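Local coordinates for dermonecrotic toxin (Pasteurella multocida, PDB 2EBF), which acts as a potent mitogen and toxin that induces bone resorption in severe atrophic rhinitis of pigs, its C-terminal region carrying a thiol protease-like catalytic triad, at residues G641-W653 against H663-E677. Numbering follows the deposited sequence.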
ATOM      1  N   GLY A 641     -39.425 -28.530   4.952  1.00 32.71           N
ATOM      2  CA  GLY A 641     -38.973 -28.500   3.561  1.00 32.77           C
ATOM      3  C   GLY A 641     -38.052 -27.349   3.199  1.00 32.89           C
ATOM      4  O   GLY A 641     -37.755 -27.143   2.021  1.00 32.61           O
ATOM      5  N   LEU A 642     -37.608 -26.593   4.206  1.00 32.97           N
ATOM      6  CA  LEU A 642     -36.690 -25.477   3.990  1.00 33.16           C
ATOM      7  C   LEU A 642     -35.256 -25.969   3.895  1.00 32.84           C
ATOM      8  O   LEU A 642     -34.940 -27.067   4.349  1.00 32.53           O
ATOM      9  CB  LEU A 642     -36.785 -24.436   5.114  1.00 33.78           C
ATOM     10  CG  LEU A 642     -37.888 -23.365   5.139  1.00 34.84           C
ATOM     11  CD1 LEU A 642     -38.598 -23.227   3.805  1.00 35.58           C
ATOM     12  CD2 LEU A 642     -38.884 -23.649   6.235  1.00 36.92           C
ATOM     13  N   GLU A 643     -34.389 -25.146   3.320  1.00 32.68           N
ATOM     14  CA  GLU A 643     -32.989 -25.515   3.166  1.00 33.48           C
ATOM     15  C   GLU A 643     -32.191 -25.136   4.407  1.00 32.92           C
ATOM     16  O   GLU A 643     -32.221 -23.988   4.840  1.00 32.64           O
ATOM     17  CB  GLU A 643     -32.380 -24.860   1.925  1.00 33.94           C
ATOM     18  CG  GLU A 643     -33.092 -25.186   0.603  1.00 37.20           C
ATOM     19  CD  GLU A 643     -33.083 -26.671   0.242  1.00 41.90           C
ATOM     20  OE1 GLU A 643     -34.043 -27.121  -0.432  1.00 45.23           O
ATOM     21  OE2 GLU A 643     -32.132 -27.395   0.618  1.00 43.19           O
ATOM     22  N   ALA A 644     -31.466 -26.109   4.951  1.00 32.58           N
ATOM     23  CA  ALA A 644     -30.629 -25.901   6.137  1.00 32.28           C
ATOM     24  C   ALA A 644     -29.526 -24.877   5.909  1.00 31.52           C
ATOM     25  O   ALA A 644     -28.950 -24.786   4.819  1.00 31.73           O
ATOM     26  CB  ALA A 644     -30.026 -27.225   6.588  1.00 32.42           C
ATOM     27  N   GLY A 645     -29.270 -24.067   6.931  1.00 30.95           N
ATOM     28  CA  GLY A 645     -28.113 -23.182   6.933  1.00 29.61           C
ATOM     29  C   GLY A 645     -27.108 -23.725   7.941  1.00 28.90           C
ATOM     30  O   GLY A 645     -27.429 -24.624   8.721  1.00 28.02           O
ATOM     31  N   MET A 646     -25.900 -23.165   7.926  1.00 28.69           N
ATOM     32  CA  MET A 646     -24.862 -23.502   8.910  1.00 29.11           C
ATOM     33  C   MET A 646     -25.222 -23.001  10.298  1.00 28.00           C
ATOM     34  O   MET A 646     -24.811 -23.581  11.303  1.00 26.59           O
ATOM     35  CB  MET A 646     -23.544 -22.844   8.525  1.00 28.83           C
ATOM     36  CG  MET A 646     -23.030 -23.235   7.173  1.00 30.73           C
ATOM     37  SD  MET A 646     -21.481 -22.414   6.813  1.00 33.67           S
ATOM     38  CE  MET A 646     -22.001 -20.712   6.625  1.00 33.27           C
ATOM     39  N   GLY A 647     -25.979 -21.904  10.338  1.00 26.84           N
ATOM     40  CA  GLY A 647     -26.325 -21.258  11.596  1.00 26.32           C
ATOM     41  C   GLY A 647     -25.292 -20.189  11.908  1.00 25.45           C
ATOM     42  O   GLY A 647     -24.437 -19.871  11.072  1.00 26.23           O
ATOM     43  N   ALA A 648     -25.349 -19.648  13.117  1.00 24.24           N
ATOM     44  CA  ALA A 648     -24.401 -18.626  13.534  1.00 23.72           C
ATOM     45  C   ALA A 648     -24.338 -18.571  15.050  1.00 23.71           C
ATOM     46  O   ALA A 648     -25.301 -18.906  15.727  1.00 23.33           O
ATOM     47  CB  ALA A 648     -24.803 -17.255  12.968  1.00 23.17           C
ATOM     48  N   SER A 649     -23.182 -18.164  15.567  1.00 23.67           N
ATOM     49  CA  SER A 649     -22.994 -17.977  16.992  1.00 23.55           C
ATOM     50  C   SER A 649     -22.282 -16.657  17.236  1.00 23.62           C
ATOM     51  O   SER A 649     -21.472 -16.199  16.425  1.00 24.75           O
ATOM     52  CB  SER A 649     -22.182 -19.135  17.573  1.00 23.64           C
ATOM     53  OG  SER A 649     -22.809 -20.363  17.291  1.00 23.62           O
ATOM     54  N   ILE A 650     -22.605 -16.028  18.353  1.00 24.40           N
ATOM     55  CA  ILE A 650     -21.961 -14.789  18.733  1.00 24.13           C
ATOM     56  C   ILE A 650     -21.571 -14.863  20.201  1.00 24.06           C
ATOM     57  O   ILE A 650     -22.329 -15.375  21.019  1.00 23.78           O
ATOM     58  CB  ILE A 650     -22.863 -13.570  18.441  1.00 24.59           C
ATOM     59  CG1 ILE A 650     -22.117 -12.281  18.803  1.00 26.10           C
ATOM     60  CG2 ILE A 650     -24.229 -13.704  19.162  1.00 24.03           C
ATOM     61  CD1 ILE A 650     -22.767 -11.000  18.295  1.00 25.66           C
ATOM     62  N   THR A 651     -20.387 -14.354  20.520  1.00 24.96           N
ATOM     63  CA  THR A 651     -19.875 -14.381  21.888  1.00 25.69           C
ATOM     64  C   THR A 651     -19.220 -13.038  22.205  1.00 25.83           C
ATOM     65  O   THR A 651     -18.720 -12.369  21.311  1.00 26.41           O
ATOM     66  CB  THR A 651     -18.898 -15.559  22.108  1.00 26.22           C
ATOM     67  OG1 THR A 651     -18.491 -15.602  23.481  1.00 26.07           O
ATOM     68  CG2 THR A 651     -17.665 -15.451  21.194  1.00 25.51           C
ATOM     69  N   TRP A 652     -19.225 -12.647  23.475  1.00 25.34           N
ATOM     70  CA  TRP A 652     -18.773 -11.310  23.848  1.00 25.77           C
ATOM     71  C   TRP A 652     -18.344 -11.295  25.308  1.00 26.10           C
ATOM     72  O   TRP A 652     -18.473 -12.299  26.011  1.00 25.41           O
ATOM     73  CB  TRP A 652     -19.872 -10.254  23.582  1.00 25.02           C
ATOM     74  CG  TRP A 652     -21.119 -10.418  24.421  1.00 25.13           C
ATOM     75  CD1 TRP A 652     -21.354  -9.883  25.663  1.00 23.78           C
ATOM     76  CD2 TRP A 652     -22.295 -11.160  24.075  1.00 25.36           C
ATOM     77  NE1 TRP A 652     -22.598 -10.263  26.116  1.00 25.14           N
ATOM     78  CE2 TRP A 652     -23.200 -11.042  25.160  1.00 24.74           C
ATOM     79  CE3 TRP A 652     -22.667 -11.933  22.960  1.00 26.18           C
ATOM     80  CZ2 TRP A 652     -24.453 -11.664  25.161  1.00 24.97           C
ATOM     81  CZ3 TRP A 652     -23.924 -12.546  22.958  1.00 24.65           C
ATOM     82  CH2 TRP A 652     -24.802 -12.402  24.055  1.00 25.33           C
ATOM     83  N   TRP A 653     -17.825 -10.154  25.742  1.00 26.14           N
ATOM     84  CA  TRP A 653     -17.395  -9.996  27.127  1.00 26.33           C
ATOM     85  C   TRP A 653     -18.403  -9.171  27.889  1.00 26.07           C
ATOM     86  O   TRP A 653     -19.045  -8.262  27.331  1.00 25.17           O
ATOM     87  CB  TRP A 653     -16.012  -9.326  27.220  1.00 25.10           C
ATOM     88  CG  TRP A 653     -14.955  -9.999  26.411  1.00 25.52           C
ATOM     89  CD1 TRP A 653     -14.394  -9.522  25.265  1.00 23.42           C
ATOM     90  CD2 TRP A 653     -14.347 -11.283  26.656  1.00 24.21           C
ATOM     91  NE1 TRP A 653     -13.473 -10.411  24.780  1.00 22.89           N
ATOM     92  CE2 TRP A 653     -13.420 -11.504  25.611  1.00 23.94           C
ATOM     93  CE3 TRP A 653     -14.486 -12.259  27.661  1.00 26.02           C
ATOM     94  CZ2 TRP A 653     -12.619 -12.653  25.537  1.00 23.36           C
ATOM     95  CZ3 TRP A 653     -13.688 -13.420  27.583  1.00 23.91           C
ATOM     96  CH2 TRP A 653     -12.781 -13.609  26.515  1.00 24.38           C
ATOM     97  N   HIS A 663     -17.337 -14.316  29.669  1.00 27.49           N
ATOM     98  CA  HIS A 663     -17.792 -14.501  28.290  1.00 26.93           C
ATOM     99  C   HIS A 663     -19.292 -14.849  28.315  1.00 26.27           C
ATOM    100  O   HIS A 663     -19.757 -15.585  29.200  1.00 26.19           O
ATOM    101  CB  HIS A 663     -16.963 -15.589  27.584  1.00 27.30           C
ATOM    102  CG  HIS A 663     -17.261 -16.982  28.048  1.00 28.40           C
ATOM    103  ND1 HIS A 663     -16.796 -17.487  29.244  1.00 28.76           N
ATOM    104  CD2 HIS A 663     -17.964 -17.984  27.463  1.00 29.03           C
ATOM    105  CE1 HIS A 663     -17.210 -18.735  29.384  1.00 29.25           C
ATOM    106  NE2 HIS A 663     -17.919 -19.061  28.317  1.00 29.45           N
ATOM    107  N   GLN A 664     -20.043 -14.296  27.364  1.00 26.01           N
ATOM    108  CA  GLN A 664     -21.472 -14.554  27.226  1.00 25.33           C
ATOM    109  C   GLN A 664     -21.687 -14.899  25.755  1.00 24.60           C
ATOM    110  O   GLN A 664     -20.985 -14.373  24.897  1.00 24.36           O
ATOM    111  CB  GLN A 664     -22.295 -13.299  27.582  1.00 26.22           C
ATOM    112  CG  GLN A 664     -22.095 -12.758  29.018  1.00 27.58           C
ATOM    113  CD  GLN A 664     -22.566 -13.720  30.112  1.00 30.79           C
ATOM    114  OE1 GLN A 664     -21.870 -13.932  31.114  1.00 32.97           O
ATOM    115  NE2 GLN A 664     -23.748 -14.296  29.932  1.00 28.51           N
ATOM    116  N   MET A 665     -22.636 -15.784  25.462  1.00 24.35           N
ATOM    117  CA  MET A 665     -22.832 -16.202  24.076  1.00 24.49           C
ATOM    118  C   MET A 665     -24.281 -16.495  23.698  1.00 23.96           C
ATOM    119  O   MET A 665     -25.185 -16.575  24.550  1.00 23.85           O
ATOM    120  CB  MET A 665     -21.918 -17.394  23.728  1.00 24.29           C
ATOM    121  CG  MET A 665     -22.415 -18.769  24.210  1.00 25.15           C
ATOM    122  SD  MET A 665     -22.752 -18.959  25.977  1.00 28.42           S
ATOM    123  CE  MET A 665     -21.121 -18.695  26.660  1.00 27.27           C
ATOM    124  N   HIS A 666     -24.500 -16.640  22.398  1.00 24.01           N
ATOM    125  CA  HIS A 666     -25.812 -16.987  21.880  1.00 23.48           C
ATOM    126  C   HIS A 666     -25.596 -17.668  20.543  1.00 23.50           C
ATOM    127  O   HIS A 666     -24.537 -17.508  19.928  1.00 23.04           O
ATOM    128  CB  HIS A 666     -26.679 -15.729  21.709  1.00 24.09           C
ATOM    129  CG  HIS A 666     -28.100 -16.019  21.308  1.00 23.25           C
ATOM    130  ND1 HIS A 666     -28.805 -17.104  21.787  1.00 24.26           N
ATOM    131  CD2 HIS A 666     -28.959 -15.336  20.516  1.00 22.51           C
ATOM    132  CE1 HIS A 666     -30.030 -17.087  21.291  1.00 24.46           C
ATOM    133  NE2 HIS A 666     -30.144 -16.030  20.504  1.00 22.50           N
ATOM    134  N   THR A 667     -26.592 -18.426  20.096  1.00 23.38           N
ATOM    135  CA  THR A 667     -26.470 -19.202  18.864  1.00 23.29           C
ATOM    136  C   THR A 667     -27.843 -19.351  18.218  1.00 24.20           C
ATOM    137  O   THR A 667     -28.875 -19.232  18.891  1.00 24.25           O
ATOM    138  CB  THR A 667     -25.793 -20.590  19.163  1.00 23.45           C
ATOM    139  OG1 THR A 667     -25.308 -21.184  17.946  1.00 24.27           O
ATOM    140  CG2 THR A 667     -26.757 -21.541  19.882  1.00 23.98           C
ATOM    141  N   THR A 668     -27.862 -19.598  16.912  1.00 23.92           N
ATOM    142  CA  THR A 668     -29.118 -19.753  16.196  1.00 24.32           C
ATOM    143  C   THR A 668     -28.931 -20.714  15.020  1.00 24.48           C
ATOM    144  O   THR A 668     -27.861 -20.756  14.400  1.00 24.16           O
ATOM    145  CB  THR A 668     -29.651 -18.367  15.689  1.00 23.94           C
ATOM    146  OG1 THR A 668     -30.963 -18.511  15.115  1.00 25.14           O
ATOM    147  CG2 THR A 668     -28.719 -17.772  14.633  1.00 24.30           C
ATOM    148  N   ALA A 669     -29.972 -21.500  14.749  1.00 24.15           N
ATOM    149  CA  ALA A 669     -30.130 -22.169  13.467  1.00 24.27           C
ATOM    150  C   ALA A 669     -30.495 -21.140  12.403  1.00 24.91           C
ATOM    151  O   ALA A 669     -30.815 -19.986  12.717  1.00 24.69           O
ATOM    152  CB  ALA A 669     -31.217 -23.225  13.563  1.00 24.35           C
ATOM    153  N   SER A 670     -30.455 -21.557  11.142  1.00 24.70           N
ATOM    154  CA  SER A 670     -30.833 -20.680  10.048  1.00 25.71           C
ATOM    155  C   SER A 670     -31.406 -21.511   8.904  1.00 26.29           C
ATOM    156  O   SER A 670     -31.240 -22.741   8.864  1.00 25.29           O
ATOM    157  CB  SER A 670     -29.616 -19.876   9.565  1.00 25.88           C
ATOM    158  OG  SER A 670     -28.617 -20.740   9.058  1.00 26.35           O
ATOM    159  N   PHE A 671     -32.110 -20.846   7.999  1.00 26.78           N
ATOM    160  CA  PHE A 671     -32.466 -21.472   6.732  1.00 28.29           C
ATOM    161  C   PHE A 671     -31.780 -20.685   5.627  1.00 29.41           C
ATOM    162  O   PHE A 671     -31.382 -19.534   5.828  1.00 29.32           O
ATOM    163  CB  PHE A 671     -33.997 -21.570   6.531  1.00 28.25           C
ATOM    164  CG  PHE A 671     -34.670 -20.250   6.267  1.00 28.20           C
ATOM    165  CD1 PHE A 671     -34.865 -19.801   4.966  1.00 29.85           C
ATOM    166  CD2 PHE A 671     -35.136 -19.467   7.317  1.00 29.07           C
ATOM    167  CE1 PHE A 671     -35.476 -18.585   4.716  1.00 29.48           C
ATOM    168  CE2 PHE A 671     -35.758 -18.240   7.075  1.00 28.04           C
ATOM    169  CZ  PHE A 671     -35.935 -17.801   5.776  1.00 30.41           C
ATOM    170  N   LYS A 672     -31.632 -21.316   4.468  1.00 31.08           N
ATOM    171  CA  LYS A 672     -30.928 -20.710   3.359  1.00 33.00           C
ATOM    172  C   LYS A 672     -31.925 -20.390   2.257  1.00 33.88           C
ATOM    173  O   LYS A 672     -32.720 -21.240   1.851  1.00 33.82           O
ATOM    174  CB  LYS A 672     -29.813 -21.635   2.860  1.00 33.33           C
ATOM    175  CG  LYS A 672     -28.774 -20.922   2.027  1.00 36.25           C
ATOM    176  CD  LYS A 672     -27.396 -21.496   2.255  1.00 40.29           C
ATOM    177  CE  LYS A 672     -26.377 -20.813   1.354  1.00 40.82           C
ATOM    178  NZ  LYS A 672     -25.122 -21.626   1.286  1.00 42.95           N
ATOM    179  N   PHE A 673     -31.903 -19.142   1.810  1.00 35.18           N
ATOM    180  CA  PHE A 673     -32.779 -18.715   0.734  1.00 36.83           C
ATOM    181  C   PHE A 673     -32.074 -17.651  -0.097  1.00 37.30           C
ATOM    182  O   PHE A 673     -31.505 -16.705   0.448  1.00 36.98           O
ATOM    183  CB  PHE A 673     -34.108 -18.179   1.285  1.00 37.46           C
ATOM    184  CG  PHE A 673     -35.038 -17.642   0.221  1.00 38.15           C
ATOM    185  CD1 PHE A 673     -35.157 -16.274   0.006  1.00 39.69           C
ATOM    186  CD2 PHE A 673     -35.786 -18.513  -0.574  1.00 39.50           C
ATOM    187  CE1 PHE A 673     -36.013 -15.773  -0.987  1.00 39.60           C
ATOM    188  CE2 PHE A 673     -36.644 -18.023  -1.567  1.00 39.32           C
ATOM    189  CZ  PHE A 673     -36.758 -16.651  -1.771  1.00 38.99           C
ATOM    190  N   ALA A 674     -32.116 -17.834  -1.418  1.00 38.23           N
ATOM    191  CA  ALA A 674     -31.519 -16.909  -2.382  1.00 38.80           C
ATOM    192  C   ALA A 674     -30.064 -16.587  -2.061  1.00 38.98           C
ATOM    193  O   ALA A 674     -29.666 -15.426  -2.067  1.00 39.36           O
ATOM    194  CB  ALA A 674     -32.341 -15.624  -2.465  1.00 38.67           C
ATOM    195  N   GLY A 675     -29.282 -17.615  -1.745  1.00 39.33           N
ATOM    196  CA  GLY A 675     -27.860 -17.421  -1.466  1.00 39.53           C
ATOM    197  C   GLY A 675     -27.492 -16.923  -0.072  1.00 39.41           C
ATOM    198  O   GLY A 675     -26.327 -17.015   0.320  1.00 39.29           O
ATOM    199  N   LYS A 676     -28.472 -16.402   0.675  1.00 38.70           N
ATOM    200  CA  LYS A 676     -28.237 -15.858   2.028  1.00 37.87           C
ATOM    201  C   LYS A 676     -28.775 -16.750   3.152  1.00 36.16           C
ATOM    202  O   LYS A 676     -29.695 -17.534   2.940  1.00 35.27           O
ATOM    203  CB  LYS A 676     -28.840 -14.457   2.165  1.00 38.41           C
ATOM    204  CG  LYS A 676     -27.949 -13.347   1.618  1.00 41.59           C
ATOM    205  CD  LYS A 676     -28.570 -11.985   1.834  1.00 44.76           C
ATOM    206  CE  LYS A 676     -27.620 -10.889   1.384  1.00 46.91           C
ATOM    207  NZ  LYS A 676     -28.349  -9.621   1.128  1.00 48.18           N
ATOM    208  N   GLU A 677     -28.193 -16.615   4.346  1.00 34.42           N
ATOM    209  CA  GLU A 677     -28.695 -17.306   5.531  1.00 32.68           C
ATOM    210  C   GLU A 677     -29.557 -16.377   6.392  1.00 31.55           C
ATOM    211  O   GLU A 677     -29.226 -15.206   6.596  1.00 31.03           O
ATOM    212  CB  GLU A 677     -27.550 -17.901   6.353  1.00 32.75           C
ATOM    213  CG  GLU A 677     -26.834 -19.038   5.633  1.00 32.55           C
ATOM    214  CD  GLU A 677     -26.313 -20.089   6.563  1.00 32.84           C
ATOM    215  OE1 GLU A 677     -26.518 -19.975   7.792  1.00 31.76           O
ATOM    216  OE2 GLU A 677     -25.699 -21.055   6.061  1.00 34.64           O
TER
HETATM  217  O   HOH W   1     -34.937 -22.657   2.561  1.00 34.47           O
HETATM  218  O   HOH W   2     -29.098 -24.145  10.950  1.00 30.31           O
HETATM  219  O   HOH W   3     -24.506 -18.551   8.834  1.00 32.28           O
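Gln664 lies over the indole of Trp652, a good example of how a non-aromatic side chain can use a ring on the neighbouring strand. Its CB makes a CH-pi contact 3.7 Å from the centroid of the five-membered ring of Trp652, 30° off the ring normal. The next atom, Gln664 CG, drifts out to 3.9 Å from Trp652 NE1; a bend at chi2 (-65°) then carries the amide onward, where OE1 is hydrogen-bonded to Ser662 OG. The indole is turned back over the partner strand because Trp652 CG sits between its own backbone N and carbonyl carbon (chi1 65°), and Gln664 O lies 3.5 Å from Trp652 CE3, over the same face and toward its rim. Both strands belong to an antiparallel beta hairpin in the C3 domain, with paired backbone bonds at Ala648–Thr668, Ile650–His666 and Trp652–Gln664. His666 points to the Trp652 and Ile650 face and is hydrogen-bonded through NE2 to Asp681, a pairing consistent with the His–Asp part of the protease-like triad. On the other face of the sheet, Ser649 OG and Thr667 OG1 lie 2.7 Å apart. Where the strand breaks, at Met646 and Gly647, the carboxylate of Glu677, from the following strand, receives both backbone N-H groups: its OE2 accepts from Met646 N at 2.8 Å on the syn side, while OE1 receives Gly647 N through its syn lone pair. Ser670 OG donates to that same Glu677 OE1 at 2.6 Å from above the carboxylate plane, and a water donates to both Glu677 OE1 and Gly647 O.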